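Local coordinates for putative cell adhesion protein (Bacteroides eggerthii, PDB 4GPV) that probably serves as a subunit of bacterial pili or fimbriae, in the manner of FimA-like fimbrial proteins, and is thought to take part in cell adhesion, at residues A[81-86]-A[137-142]. Residues are numbered along the deposited sequence; the frame is centred on the assembly and turned at random.
Sequences TAAKKA and SEVKFN
The antiparallel pairing of strands 83-90 and 133-138, which diverges past Lys84 where Val139 meets Ala83 and Phe141 meets Thr81, belongs to a mixed beta-sheet of this probable pilus subunit of the FimA-like family. Ala86 and Ser137 form a hydrogen-bonded pair: Ala86 N donates to Ser137 O at 2.8 Å, nearly straight at 173°, and Ser137 N returns a bond to Ala86 O. Lys85 and Glu138 make the adjoining non-hydrogen-bonded pair, and Lys85 reaches Glu136 in a salt bridge. Val139 N then bonds Lys84 O (2.9 Å) from above the carbonyl plane, beside the classic beta bulge that Lys84 and Lys85 form opposite Phe55 on strand 50-56. Past this bond the backbones draw apart, to 6.9 Å between Thr81 CA and Phe141 CA. Val139 divides its branches: CG1, anti to the backbone N (chi1 175°), lies 3.6 Å from Ala83 O, whereas CG2 packs 3.9 Å from Ala86 CB. Leu19 and Val149, from two further strands of the sheet, also touch Val139. At the edge of the Phe141 ring, in its plane, Ala83 O approaches CE2 to 3.5 Å. Thr81 CA sits over one face, a CH-pi contact 4.0 Å from the centroid. An alanine in place of Phe141 would probably open a gap beside Thr81 and leave Ala83 without its aromatic neighbour. Thr81 OG1 is hydrogen-bonded to Glu15 N.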
loop_
_atom_site.group_PDB
_atom_site.type_symbol
_atom_site.label_atom_id
_atom_site.label_comp_id
_atom_site.label_asym_id
_atom_site.label_seq_id
_atom_site.Cartn_x
_atom_site.Cartn_y
_atom_site.Cartn_z
ATOM N N THR A 81 -0.169 31.294 18.841
ATOM C CA THR A 81 0.525 31.940 17.720
ATOM C C THR A 81 1.958 31.405 17.565
ATOM O O THR A 81 2.663 31.780 16.611
ATOM C CB THR A 81 0.512 33.450 17.877
ATOM O OG1 THR A 81 1.031 33.803 19.163
ATOM C CG2 THR A 81 -0.870 34.026 17.667
ATOM N N ALA A 82 2.356 30.472 18.453
ATOM C CA ALA A 82 3.649 29.802 18.371
ATOM C C ALA A 82 3.600 28.599 17.415
ATOM O O ALA A 82 4.664 28.078 17.076
ATOM C CB ALA A 82 4.116 29.362 19.748
ATOM N N ALA A 83 2.394 28.146 16.963
ATOM C CA ALA A 83 2.299 27.025 16.012
ATOM C C ALA A 83 3.005 27.382 14.698
ATOM O O ALA A 83 2.774 28.462 14.152
ATOM C CB ALA A 83 0.836 26.669 15.739
ATOM N N LYS A 84 3.863 26.466 14.198
ATOM C CA LYS A 84 4.623 26.642 12.952
ATOM C C LYS A 84 4.324 25.575 11.896
ATOM O O LYS A 84 4.480 25.842 10.703
ATOM C CB LYS A 84 6.129 26.609 13.241
ATOM C CG LYS A 84 6.617 27.813 14.065
ATOM C CD LYS A 84 6.572 29.151 13.309
ATOM C CE LYS A 84 7.574 29.259 12.183
ATOM N NZ LYS A 84 7.382 30.503 11.391
ATOM N N LYS A 85 3.942 24.364 12.335
ATOM C CA LYS A 85 3.673 23.239 11.432
ATOM C C LYS A 85 2.444 22.498 11.846
ATOM O O LYS A 85 2.231 22.290 13.044
ATOM C CB LYS A 85 4.861 22.258 11.450
ATOM C CG LYS A 85 6.083 22.671 10.634
ATOM C CD LYS A 85 5.932 22.411 9.128
ATOM C CE LYS A 85 6.122 20.979 8.707
ATOM N NZ LYS A 85 5.828 20.819 7.266
ATOM N N ALA A 86 1.647 22.061 10.854
ATOM C CA ALA A 86 0.461 21.234 11.076
ATOM C C ALA A 86 0.644 19.934 10.320
ATOM O O ALA A 86 1.048 19.959 9.152
ATOM C CB ALA A 86 -0.796 21.972 10.603
ATOM N N SER A 137 1.599 20.914 6.583
ATOM C CA SER A 137 1.658 22.271 6.050
ATOM C C SER A 137 2.293 23.208 7.041
ATOM O O SER A 137 2.205 22.986 8.260
ATOM C CB SER A 137 0.241 22.749 5.720
ATOM O OG SER A 137 0.197 24.113 5.327
ATOM N N GLU A 138 2.887 24.294 6.522
ATOM C CA GLU A 138 3.386 25.385 7.346
ATOM C C GLU A 138 2.172 26.181 7.888
ATOM O O GLU A 138 1.130 26.247 7.222
ATOM C CB GLU A 138 4.332 26.301 6.529
ATOM C CG GLU A 138 5.201 27.176 7.425
ATOM C CD GLU A 138 6.173 28.132 6.752
ATOM O OE1 GLU A 138 6.072 28.337 5.520
ATOM O OE2 GLU A 138 7.019 28.706 7.475
ATOM N N VAL A 139 2.292 26.714 9.093
ATOM C CA VAL A 139 1.266 27.547 9.735
ATOM C C VAL A 139 1.775 28.988 9.686
ATOM O O VAL A 139 2.882 29.238 10.160
ATOM C CB VAL A 139 0.964 27.084 11.176
ATOM C CG1 VAL A 139 -0.017 28.029 11.860
ATOM C CG2 VAL A 139 0.421 25.654 11.170
ATOM N N LYS A 140 0.979 29.925 9.136
ATOM C CA LYS A 140 1.381 31.338 9.023
ATOM C C LYS A 140 0.338 32.264 9.631
ATOM O O LYS A 140 -0.847 32.134 9.312
ATOM C CB LYS A 140 1.624 31.733 7.557
ATOM C CG LYS A 140 2.866 31.081 6.955
ATOM C CD LYS A 140 3.291 31.745 5.652
ATOM C CE LYS A 140 2.685 31.126 4.414
ATOM N NZ LYS A 140 3.031 31.898 3.188
ATOM N N PHE A 141 0.771 33.160 10.515
ATOM C CA PHE A 141 -0.113 34.110 11.197
ATOM C C PHE A 141 0.070 35.552 10.711
ATOM O O PHE A 141 -0.867 36.350 10.838
ATOM C CB PHE A 141 0.127 34.076 12.716
ATOM C CG PHE A 141 -0.395 32.835 13.388
ATOM C CD1 PHE A 141 -1.730 32.743 13.777
ATOM C CD2 PHE A 141 0.447 31.759 13.648
ATOM C CE1 PHE A 141 -2.212 31.594 14.407
ATOM C CE2 PHE A 141 -0.037 30.616 14.294
ATOM C CZ PHE A 141 -1.365 30.536 14.659
ATOM N N ASN A 142 1.297 35.911 10.252
ATOM C CA ASN A 142 1.681 37.262 9.801
ATOM C C ASN A 142 1.334 38.364 10.852
ATOM O O ASN A 142 0.695 39.377 10.535
ATOM C CB ASN A 142 1.058 37.569 8.436
ATOM C CG ASN A 142 1.873 37.039 7.287
ATOM O OD1 ASN A 142 2.525 37.798 6.562
ATOM N ND2 ASN A 142 1.879 35.721 7.110
#